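Local coordinates for single-strand DNA-binding protein (Agrobacterium tumefaciens, PDB 3BTP) that binds single-stranded but not double-stranded DNA regardless of base sequence and mediates nuclear uptake of the transferred T-DNA copy during transformation by the bacterium, at residues 119-123 / 254-260; 145-150 / 208-214; 229-235 / 246-250; 238-244 / 275-279. One frame throughout, in Å; residues are numbered along the deposited sequence.

Contact 1: 119-123 / 254-260; sequences LVRQT and FQAGSLL
Phe254 packs one face of its ring against the side chain of Gln122, a CH-pi contact in which CG of Gln122 stands 3.6 Å from the ring centroid. The fold element on one side is strand 117-124 of a four-stranded antiparallel sheet; on the other it is a type I beta turn, Phe254 to Gly257. Beyond CG the glutamine chain runs extended, so its amide continues over the aromatic group with the two planes only 9° apart, and NE2 of Gln122 ends 3.7 Å from CD1 of Leu259. The far rim of the ring is met differently: the carbonyl O of Val120 approaches CZ of Phe254 at the edge, 3.2 Å away. Beside this, Val120 CG1 reaches Leu260 CD2 at 4.0 Å. In the next shell, Phe128 of strand 127-132 touches both Gln122 and Phe254, while Cys149 of strand 149-153 packs on Val120 and Phe254; the ring thus touches residues of three adjacent strands of one sheet. What aims it there is a torsion, CG of Phe254 anti to its own N (chi1 175°), on a turn closed by Gly257 N bonding to Phe254 O at 3.0 Å.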
# COMPACT_ATOMS: atom_id res chain seq x y z
N LEU A 119 21.61 5.03 5.37
CA LEU A 119 22.07 4.93 6.77
C LEU A 119 21.68 6.18 7.50
O LEU A 119 22.08 7.28 7.10
CB LEU A 119 23.62 4.75 6.85
CG LEU A 119 24.10 3.35 6.41
CD1 LEU A 119 25.59 3.21 6.79
CD2 LEU A 119 23.28 2.13 7.04
N VAL A 120 20.88 6.03 8.55
CA VAL A 120 20.45 7.22 9.30
C VAL A 120 21.17 7.29 10.64
O VAL A 120 21.34 6.28 11.31
CB VAL A 120 18.91 7.31 9.53
CG1 VAL A 120 18.52 8.71 10.11
CG2 VAL A 120 18.13 7.00 8.23
N ARG A 121 21.55 8.50 11.03
CA ARG A 121 22.18 8.73 12.34
C ARG A 121 21.58 9.89 13.08
O ARG A 121 21.05 10.82 12.47
CB ARG A 121 23.71 8.89 12.19
CG ARG A 121 24.09 10.12 11.44
CD ARG A 121 25.46 9.96 10.72
NE ARG A 121 25.80 11.22 10.03
CZ ARG A 121 25.66 11.46 8.72
NH1 ARG A 121 25.18 10.53 7.88
NH2 ARG A 121 25.97 12.66 8.24
N GLN A 122 21.62 9.81 14.40
CA GLN A 122 21.20 10.92 15.28
C GLN A 122 22.34 11.95 15.45
O GLN A 122 23.46 11.61 15.76
CB GLN A 122 20.78 10.38 16.65
CG GLN A 122 19.48 9.58 16.62
CD GLN A 122 19.06 9.12 18.02
OE1 GLN A 122 19.78 8.37 18.67
NE2 GLN A 122 17.89 9.57 18.49
N THR A 123 22.05 13.22 15.24
CA THR A 123 23.13 14.21 15.41
C THR A 123 22.72 15.32 16.35
O THR A 123 23.30 16.38 16.31
CB THR A 123 23.52 14.86 14.05
OG1 THR A 123 22.42 15.60 13.58
CG2 THR A 123 23.89 13.81 12.98
N PHE A 254 16.12 3.68 18.27
CA PHE A 254 16.62 4.40 17.11
C PHE A 254 16.84 3.42 15.93
O PHE A 254 16.35 3.66 14.86
CB PHE A 254 17.91 5.19 17.41
CG PHE A 254 18.48 5.84 16.17
CD1 PHE A 254 17.75 6.78 15.45
CD2 PHE A 254 19.72 5.49 15.70
CE1 PHE A 254 18.27 7.32 14.26
CE2 PHE A 254 20.22 6.02 14.53
CZ PHE A 254 19.50 6.95 13.85
N GLN A 255 17.55 2.33 16.17
CA GLN A 255 17.87 1.33 15.19
C GLN A 255 16.69 0.62 14.62
O GLN A 255 16.76 0.20 13.48
CB GLN A 255 18.76 0.28 15.79
CG GLN A 255 20.18 0.71 16.02
CD GLN A 255 20.37 1.27 17.41
OE1 GLN A 255 19.44 1.27 18.21
NE2 GLN A 255 21.56 1.78 17.70
N ALA A 256 15.63 0.42 15.44
CA ALA A 256 14.38 -0.17 14.99
C ALA A 256 13.57 0.75 14.09
O ALA A 256 12.63 0.30 13.48
CB ALA A 256 13.54 -0.66 16.16
N GLY A 257 13.92 2.03 14.00
CA GLY A 257 13.19 2.97 13.10
C GLY A 257 12.11 3.75 13.84
O GLY A 257 11.39 4.60 13.26
N SER A 258 12.02 3.52 15.16
CA SER A 258 10.97 4.15 15.94
C SER A 258 11.28 5.53 16.48
O SER A 258 10.67 5.93 17.46
CB SER A 258 10.36 3.16 16.96
OG SER A 258 9.23 2.47 16.27
N LEU A 259 12.16 6.28 15.80
CA LEU A 259 12.56 7.61 16.20
C LEU A 259 12.86 8.56 15.07
O LEU A 259 13.59 9.51 15.30
CB LEU A 259 13.83 7.59 17.12
CG LEU A 259 13.75 7.14 18.61
CD1 LEU A 259 15.07 7.38 19.45
CD2 LEU A 259 12.57 7.77 19.35
N LEU A 260 12.29 8.39 13.88
CA LEU A 260 12.70 9.15 12.71
C LEU A 260 11.75 10.30 12.55
O LEU A 260 10.66 10.29 13.13
CB LEU A 260 12.62 8.31 11.43
CG LEU A 260 13.37 6.98 11.35
CD1 LEU A 260 12.70 5.89 10.34
CD2 LEU A 260 14.88 7.26 11.13

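Contact 2: 145-150 / 208-214; sequences FNASCR and ITGTDIF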
# COMPACT_ATOMS: atom_id res chain seq x y z
N PHE A 145 27.18 0.11 10.96
CA PHE A 145 25.95 -0.56 10.45
C PHE A 145 24.95 -0.87 11.56
O PHE A 145 23.77 -0.53 11.44
CB PHE A 145 26.28 -1.84 9.66
CG PHE A 145 26.82 -1.61 8.24
CD1 PHE A 145 26.08 -0.84 7.31
CD2 PHE A 145 28.00 -2.27 7.79
CE1 PHE A 145 26.50 -0.68 6.04
CE2 PHE A 145 28.49 -2.11 6.46
CZ PHE A 145 27.73 -1.29 5.57
N ASN A 146 25.40 -1.52 12.65
CA ASN A 146 24.52 -1.85 13.78
C ASN A 146 24.06 -0.74 14.69
O ASN A 146 23.13 -0.96 15.50
CB ASN A 146 25.08 -3.00 14.62
CG ASN A 146 24.94 -4.38 13.89
OD1 ASN A 146 25.77 -5.26 14.09
ND2 ASN A 146 23.92 -4.54 13.03
N ALA A 147 24.67 0.44 14.59
CA ALA A 147 24.34 1.63 15.41
C ALA A 147 23.44 2.58 14.67
O ALA A 147 22.79 3.42 15.30
CB ALA A 147 25.62 2.41 15.76
N SER A 148 23.48 2.50 13.33
CA SER A 148 22.58 3.29 12.46
C SER A 148 21.16 2.73 12.47
O SER A 148 20.97 1.52 12.68
CB SER A 148 23.07 3.28 10.99
OG SER A 148 24.39 3.78 10.94
N CYS A 149 20.19 3.62 12.19
CA CYS A 149 18.93 3.17 11.58
C CYS A 149 19.12 2.85 10.05
O CYS A 149 19.30 3.75 9.23
CB CYS A 149 17.78 4.18 11.80
SG CYS A 149 16.22 3.46 11.25
N ARG A 150 19.08 1.57 9.68
CA ARG A 150 19.25 1.17 8.28
C ARG A 150 17.90 1.11 7.51
O ARG A 150 16.97 0.38 7.89
CB ARG A 150 19.95 -0.21 8.21
CG ARG A 150 21.31 -0.29 8.93
CD ARG A 150 22.05 -1.62 8.56
NE ARG A 150 21.28 -2.84 8.88
CZ ARG A 150 21.23 -3.49 10.06
NH1 ARG A 150 21.93 -3.05 11.11
NH2 ARG A 150 20.49 -4.62 10.18
N ILE A 208 26.52 -5.22 3.48
CA ILE A 208 26.27 -4.78 4.85
C ILE A 208 26.79 -5.83 5.84
O ILE A 208 26.35 -6.96 5.82
CB ILE A 208 24.71 -4.50 5.07
CG1 ILE A 208 24.20 -3.46 4.08
CG2 ILE A 208 24.40 -4.09 6.48
CD1 ILE A 208 22.73 -3.08 4.20
N THR A 209 27.66 -5.46 6.76
CA THR A 209 28.16 -6.45 7.74
C THR A 209 27.51 -6.42 9.13
O THR A 209 27.64 -7.36 9.90
CB THR A 209 29.68 -6.30 7.91
OG1 THR A 209 30.00 -4.92 8.12
CG2 THR A 209 30.43 -6.82 6.66
N GLY A 210 26.82 -5.32 9.46
CA GLY A 210 26.00 -5.27 10.66
C GLY A 210 24.54 -5.54 10.27
O GLY A 210 23.88 -4.71 9.62
N THR A 211 24.09 -6.73 10.64
CA THR A 211 22.88 -7.37 10.16
C THR A 211 21.87 -7.63 11.29
O THR A 211 20.93 -8.44 11.07
CB THR A 211 23.13 -8.75 9.49
OG1 THR A 211 23.54 -9.71 10.47
CG2 THR A 211 24.07 -8.72 8.29
N ASP A 212 22.00 -6.92 12.43
CA ASP A 212 20.99 -7.00 13.52
C ASP A 212 19.61 -6.63 13.01
O ASP A 212 19.47 -5.78 12.20
CB ASP A 212 21.37 -6.13 14.72
CG ASP A 212 22.57 -6.70 15.52
OD1 ASP A 212 23.09 -7.81 15.21
OD2 ASP A 212 23.01 -6.01 16.45
N ILE A 213 18.59 -7.30 13.55
CA ILE A 213 17.19 -7.14 13.14
C ILE A 213 16.46 -6.12 14.02
O ILE A 213 15.65 -5.31 13.51
CB ILE A 213 16.47 -8.50 13.12
CG1 ILE A 213 17.11 -9.43 12.11
CG2 ILE A 213 15.09 -8.30 12.66
CD1 ILE A 213 17.05 -10.91 12.43
N PHE A 214 16.79 -6.13 15.33
CA PHE A 214 16.26 -5.17 16.33
C PHE A 214 14.79 -5.36 16.59
O PHE A 214 14.04 -4.40 16.84
CB PHE A 214 16.56 -3.68 15.98
CG PHE A 214 18.02 -3.39 15.72
CD1 PHE A 214 18.94 -3.39 16.77
CD2 PHE A 214 18.47 -3.11 14.42
CE1 PHE A 214 20.29 -3.12 16.52
CE2 PHE A 214 19.81 -2.84 14.16
CZ PHE A 214 20.72 -2.84 15.21
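Phe145 offers a ring face to Ile208, whose CG2 methyl sits 3.9 Å from the ring centroid in a CH-pi contact displaced toward the rim. The edge of the same ring meets a polar atom, Thr209 OG1, 3.3 Å from CD2 of Phe145. Next along the loop comes Gly210; with no side chain to hold the backbones apart, its CA lies 4.7 Å from CA of Phe145. Asn146 then turns its amide against the carboxylate of Asp212, the two planes stacked and nearly parallel, while the main-chain O of Asn146 lies 3.1 Å from CZ of Phe214.

Arg150, on strand 149-153, bends at chi3 (-57°) and brings its guanidinium across the loop backbone. NH1 donates to Phe145 O at 3.1 Å, a nearly straight bond (164°) that reaches the carbonyl from well above its plane. NH2 donates to Asp212 O; the modelled 2.5 Å is short enough that the exact length is doubtful. Gly210 O, by contrast, lies over the guanidinium face and takes no hydrogen bond from it, and CE2 of Phe214 comes within 3.7 Å of NH1 of Arg150. Tyr152 OH engages NE, and Trp199 of helix 186-206 holds Thr211 O. One bond of Arg150 thus holds its guanidinium to a carbonyl of helix 142-147 and the other reaches across to Asp212 O, while Asp212 OD2 stays 6.2 Å from NH1 of Arg150; this suggests that main-chain carbonyls, rather than the Asp212 carboxylate, receive the arginine.

Contact 3: 229-235 / 246-250; sequences LRPEDRY and IQKRY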
# COMPACT_ATOMS: atom_id res chain seq x y z
N LEU A 229 -0.10 -1.63 23.18
CA LEU A 229 0.41 -0.56 24.00
C LEU A 229 -0.70 0.21 24.73
O LEU A 229 -1.73 0.49 24.15
CB LEU A 229 1.27 0.37 23.15
CG LEU A 229 2.60 -0.26 22.79
CD1 LEU A 229 3.36 0.62 21.76
CD2 LEU A 229 3.47 -0.58 24.02
N ARG A 230 -0.52 0.49 26.02
CA ARG A 230 -1.34 1.51 26.72
C ARG A 230 -1.17 2.86 26.00
O ARG A 230 -0.14 3.11 25.42
CB ARG A 230 -0.91 1.70 28.18
CG ARG A 230 -0.92 0.44 29.02
CD ARG A 230 -0.40 0.75 30.46
NE ARG A 230 0.87 1.49 30.46
CZ ARG A 230 1.14 2.54 31.25
NH1 ARG A 230 0.21 2.99 32.11
NH2 ARG A 230 2.33 3.15 31.18
N PRO A 231 -2.21 3.72 26.04
CA PRO A 231 -2.07 5.03 25.42
C PRO A 231 -0.90 5.83 25.99
O PRO A 231 -0.25 6.55 25.25
CB PRO A 231 -3.39 5.72 25.72
CG PRO A 231 -4.24 4.71 26.35
CD PRO A 231 -3.53 3.50 26.65
N GLU A 232 -0.59 5.69 27.27
CA GLU A 232 0.58 6.38 27.77
C GLU A 232 1.90 5.85 27.27
O GLU A 232 2.91 6.49 27.56
CB GLU A 232 0.63 6.54 29.31
CG GLU A 232 0.02 5.46 30.17
CD GLU A 232 -1.56 5.44 30.19
OE1 GLU A 232 -2.12 4.78 29.31
OE2 GLU A 232 -2.23 5.97 31.12
N ASP A 233 1.94 4.70 26.59
CA ASP A 233 3.23 4.14 26.16
C ASP A 233 3.42 4.23 24.66
O ASP A 233 4.42 3.74 24.15
CB ASP A 233 3.32 2.68 26.51
CG ASP A 233 3.41 2.41 28.01
OD1 ASP A 233 4.17 3.11 28.75
OD2 ASP A 233 2.72 1.44 28.44
N ARG A 234 2.47 4.81 23.96
CA ARG A 234 2.49 4.82 22.50
C ARG A 234 2.87 6.12 21.85
O ARG A 234 2.55 6.28 20.70
CB ARG A 234 1.18 4.27 21.87
CG ARG A 234 -0.03 4.92 22.36
CD ARG A 234 -1.24 4.53 21.59
NE ARG A 234 -1.63 3.15 21.84
CZ ARG A 234 -2.89 2.73 21.96
NH1 ARG A 234 -3.93 3.60 21.88
NH2 ARG A 234 -3.12 1.43 22.16
N TYR A 235 3.57 7.00 22.56
CA TYR A 235 4.06 8.29 22.00
C TYR A 235 5.53 8.53 22.20
O TYR A 235 6.13 8.04 23.16
CB TYR A 235 3.29 9.51 22.52
CG TYR A 235 1.83 9.37 22.21
CD1 TYR A 235 1.28 9.84 21.01
CD2 TYR A 235 0.99 8.71 23.11
CE1 TYR A 235 -0.04 9.62 20.73
CE2 TYR A 235 -0.33 8.54 22.85
CZ TYR A 235 -0.83 8.98 21.68
OH TYR A 235 -2.16 8.76 21.50
N ILE A 246 3.46 5.84 17.96
CA ILE A 246 4.16 4.68 17.36
C ILE A 246 3.34 3.43 17.62
O ILE A 246 2.43 3.44 18.46
CB ILE A 246 5.65 4.51 17.86
CG1 ILE A 246 5.65 4.24 19.36
CG2 ILE A 246 6.51 5.77 17.42
CD1 ILE A 246 7.00 4.12 20.02
N GLN A 247 3.70 2.36 16.91
CA GLN A 247 3.05 1.06 16.89
C GLN A 247 3.59 0.07 17.97
O GLN A 247 2.84 -0.77 18.52
CB GLN A 247 3.26 0.54 15.43
CG GLN A 247 2.30 -0.47 14.97
CD GLN A 247 0.85 -0.06 15.23
OE1 GLN A 247 0.48 1.13 15.25
NE2 GLN A 247 0.04 -1.03 15.40
N LYS A 248 4.87 0.18 18.31
CA LYS A 248 5.55 -0.85 19.06
C LYS A 248 6.74 -0.24 19.74
O LYS A 248 7.41 0.64 19.12
CB LYS A 248 6.04 -1.95 18.13
CG LYS A 248 6.77 -3.07 18.82
CD LYS A 248 6.82 -4.27 17.89
CE LYS A 248 7.66 -5.41 18.43
NZ LYS A 248 7.24 -6.59 17.60
N ARG A 249 7.01 -0.72 20.97
CA ARG A 249 8.17 -0.35 21.80
C ARG A 249 9.31 -1.32 21.70
O ARG A 249 9.21 -2.45 22.14
CB ARG A 249 7.78 -0.19 23.27
CG ARG A 249 6.58 0.78 23.37
CD ARG A 249 6.97 2.17 22.94
NE ARG A 249 7.99 2.65 23.84
CZ ARG A 249 7.94 3.78 24.51
NH1 ARG A 249 6.91 4.62 24.36
NH2 ARG A 249 8.95 4.08 25.33
N TYR A 250 10.39 -0.84 21.12
CA TYR A 250 11.54 -1.67 20.82
C TYR A 250 12.59 -1.37 21.86
O TYR A 250 12.71 -0.23 22.28
CB TYR A 250 12.09 -1.33 19.41
CG TYR A 250 11.21 -1.72 18.25
CD1 TYR A 250 11.18 -3.02 17.80
CD2 TYR A 250 10.39 -0.77 17.58
CE1 TYR A 250 10.37 -3.39 16.72
CE2 TYR A 250 9.57 -1.15 16.47
CZ TYR A 250 9.60 -2.45 16.06
OH TYR A 250 8.81 -2.88 15.01
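Apolar contact comes from Leu229, whose two methyls both face CG of Arg249: CD2 of Leu229 is 3.5 Å and CD1 3.6 Å from Arg249 CG. The two side chains meet at about a right angle, and Ile221 packs on both of them. CD1 of Leu229 also rests 3.6 Å from Gln247 O.

Polar contact across the pair is carried by main-chain carbonyls. Arg249 folds back on itself at chi2 and chi3 (-66° and -63°), which carries NH1 to Asp233 O; the bond is weak, 2.6 Å long but poorly aligned. Firmer is the backbone bond from Ile246 N to Arg234 O, 2.9 Å and nearly straight.

Within 229-235 there is also a salt bridge. Arg230 holds the carboxylate of Asp233 side-on, NE to OD2 at 2.7 Å and NH2 to OD1 at 3.0 Å, both oxygens being met from above the carboxylate plane. The carbonyl and the carboxylate of Asp233 thereby serve two different arginines. On the far side of 246-250, Lys248 NZ bonds a polar side chain of another protein's chain.

The Ile246-Arg234 bond, with the weak Arg249-Asp233 bond beside it, continues past the open end of a beta hairpin, that of antiparallel strands 235-237 and 243-245.

Contact 4: 238-244 / 275-279; sequences TEKYGRR and SYRFA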
# COMPACT_ATOMS: atom_id res chain seq x y z
N THR A 238 8.87 14.87 20.94
CA THR A 238 9.93 15.70 20.43
C THR A 238 10.07 16.94 21.35
O THR A 238 9.09 17.40 22.01
CB THR A 238 9.77 16.14 18.88
OG1 THR A 238 8.67 17.03 18.74
CG2 THR A 238 9.62 14.99 17.91
N GLU A 239 11.26 17.53 21.33
CA GLU A 239 11.46 18.76 22.09
C GLU A 239 10.62 19.94 21.61
O GLU A 239 10.07 20.67 22.44
CB GLU A 239 12.92 19.19 22.12
CG GLU A 239 13.02 20.60 22.59
CD GLU A 239 14.39 21.02 22.98
OE1 GLU A 239 15.18 20.13 23.41
OE2 GLU A 239 14.66 22.24 22.85
N LYS A 240 10.56 20.14 20.29
CA LYS A 240 9.97 21.32 19.66
C LYS A 240 8.73 21.03 18.82
O LYS A 240 8.01 21.98 18.52
CB LYS A 240 11.00 22.02 18.75
CG LYS A 240 12.24 22.56 19.50
CD LYS A 240 13.56 22.66 18.65
CE LYS A 240 14.09 21.26 18.21
NZ LYS A 240 15.48 20.97 18.68
N TYR A 241 8.47 19.76 18.44
CA TYR A 241 7.52 19.48 17.37
C TYR A 241 6.25 18.77 17.73
O TYR A 241 5.42 18.49 16.84
CB TYR A 241 8.20 18.76 16.22
CG TYR A 241 9.43 19.49 15.77
CD1 TYR A 241 9.33 20.76 15.17
CD2 TYR A 241 10.70 18.96 15.99
CE1 TYR A 241 10.47 21.45 14.77
CE2 TYR A 241 11.84 19.63 15.58
CZ TYR A 241 11.70 20.86 14.96
OH TYR A 241 12.80 21.54 14.57
N GLY A 242 6.03 18.57 19.03
CA GLY A 242 4.86 17.84 19.49
C GLY A 242 5.19 16.35 19.68
O GLY A 242 6.33 15.92 19.58
N ARG A 243 4.18 15.56 19.98
CA ARG A 243 4.33 14.10 20.14
C ARG A 243 4.11 13.34 18.83
O ARG A 243 3.40 13.81 17.95
CB ARG A 243 3.20 13.63 21.06
CG ARG A 243 3.41 14.13 22.43
CD ARG A 243 2.73 13.24 23.39
NE ARG A 243 1.31 13.04 23.08
CZ ARG A 243 0.55 12.33 23.90
NH1 ARG A 243 1.15 11.80 25.02
NH2 ARG A 243 -0.75 12.18 23.60
N ARG A 244 4.63 12.13 18.74
CA ARG A 244 4.25 11.28 17.64
C ARG A 244 3.87 9.87 18.08
O ARG A 244 4.61 9.20 18.82
CB ARG A 244 5.38 11.19 16.61
CG ARG A 244 5.73 12.44 15.87
CD ARG A 244 4.69 12.91 14.84
NE ARG A 244 5.29 14.10 14.22
CZ ARG A 244 5.31 15.35 14.76
NH1 ARG A 244 4.71 15.61 15.95
NH2 ARG A 244 5.91 16.36 14.10
N SER A 275 12.75 16.26 7.72
CA SER A 275 11.88 17.32 8.17
C SER A 275 10.81 16.81 9.16
O SER A 275 10.31 15.67 9.06
CB SER A 275 11.23 17.92 6.94
OG SER A 275 10.99 19.28 7.16
N TYR A 276 10.49 17.67 10.14
CA TYR A 276 9.31 17.54 11.02
C TYR A 276 8.25 18.61 10.69
O TYR A 276 8.60 19.74 10.49
CB TYR A 276 9.71 17.75 12.45
CG TYR A 276 10.24 16.58 13.20
CD1 TYR A 276 9.37 15.58 13.66
CD2 TYR A 276 11.62 16.49 13.51
CE1 TYR A 276 9.85 14.48 14.41
CE2 TYR A 276 12.10 15.40 14.26
CZ TYR A 276 11.21 14.40 14.69
OH TYR A 276 11.66 13.30 15.41
N ARG A 277 6.97 18.25 10.63
CA ARG A 277 5.86 19.17 10.67
C ARG A 277 5.65 19.65 12.12
O ARG A 277 6.07 18.97 13.08
CB ARG A 277 4.56 18.51 10.13
CG ARG A 277 4.33 18.58 8.58
CD ARG A 277 2.84 18.28 8.10
NE ARG A 277 1.92 19.46 7.86
CZ ARG A 277 2.40 20.67 7.83
NH1 ARG A 277 3.70 20.78 7.94
NH2 ARG A 277 1.66 21.73 7.61
N PHE A 278 5.03 20.82 12.28
CA PHE A 278 4.45 21.22 13.58
C PHE A 278 3.18 22.05 13.37
O PHE A 278 3.04 22.69 12.32
CB PHE A 278 5.46 21.90 14.57
CG PHE A 278 6.25 23.06 13.96
CD1 PHE A 278 5.85 24.39 14.18
CD2 PHE A 278 7.39 22.82 13.19
CE1 PHE A 278 6.54 25.46 13.61
CE2 PHE A 278 8.12 23.87 12.63
CZ PHE A 278 7.68 25.21 12.84
N ALA A 279 2.26 21.98 14.33
CA ALA A 279 1.05 22.85 14.37
C ALA A 279 1.46 24.28 14.13
O ALA A 279 2.33 24.82 14.86
CB ALA A 279 0.33 22.75 15.73
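Tyr241 and Tyr276 each keep CG beside the backbone N and anti to the carbonyl carbon (chi1 -51° and -85°), which swings the two rings across the gap until they lie nearly parallel, planes 13° apart. They are slid so far that overlap is slight: the centroids of the Tyr241 and Tyr276 rings are 4.9 Å apart, and what lies over the Tyr241 face is CB of Tyr276, 3.9 Å from the centroid in a CH-pi contact. The other face is covered by CB of Lys240. Phe278, its CG set between the backbone N and the carbonyl carbon, brings CD2 to the edge of Tyr241, 3.5 Å from CD1, so three aromatic residues form one cluster. Thr238, its side chain running opposite to that of Tyr276, sets its CG2 methyl 3.5 Å from Tyr276 CE1.

The hydroxyl of Thr238 works within its own turn. OG1 donates to Gly242 O over 2.7 Å, in the carbonyl plane and on a lone pair, and Thr238 N bonds the same oxygen; two donors therefore grip one acceptor. Arg244 spans the contact. Its NH2 makes a weak bond to Arg277 O at 2.8 Å, while NH1 holds two carbonyls of its own segment, Tyr241 O at 3.1 Å and Arg243 O.

Asp262, just ahead of strand 263-266, completes the link: it pairs with Arg244 NE and accepts from Arg277 N. The turn joining strands 235-237 and 243-245 is in this way set against the chain leaving strand 272-275 on its way to helix 288-299.

Overall arrangement
All four contacts belong to the N-terminal half of the modelled chain, ahead of the eight-stranded barrel built from later strands. Contacts 1 and 2, centres about 11 Å apart, share a four-stranded sheet, where strands 117-124 and 149-153 are neighbours. Contacts 3 and 4, centres about 17 Å apart, take opposite ends of the hairpin of strands 235-237 and 243-245. Contact 1 spans the longest loop and encloses contacts 2 and 3, which follow in series, whereas contact 4 alternates with both 1 and 3. Contacts 2 and 4 are the most distant, about 26 Å between centres. Segment 254-260 touches parts of all three other contacts, so this loop links the sheet with the segments flanking the hairpin.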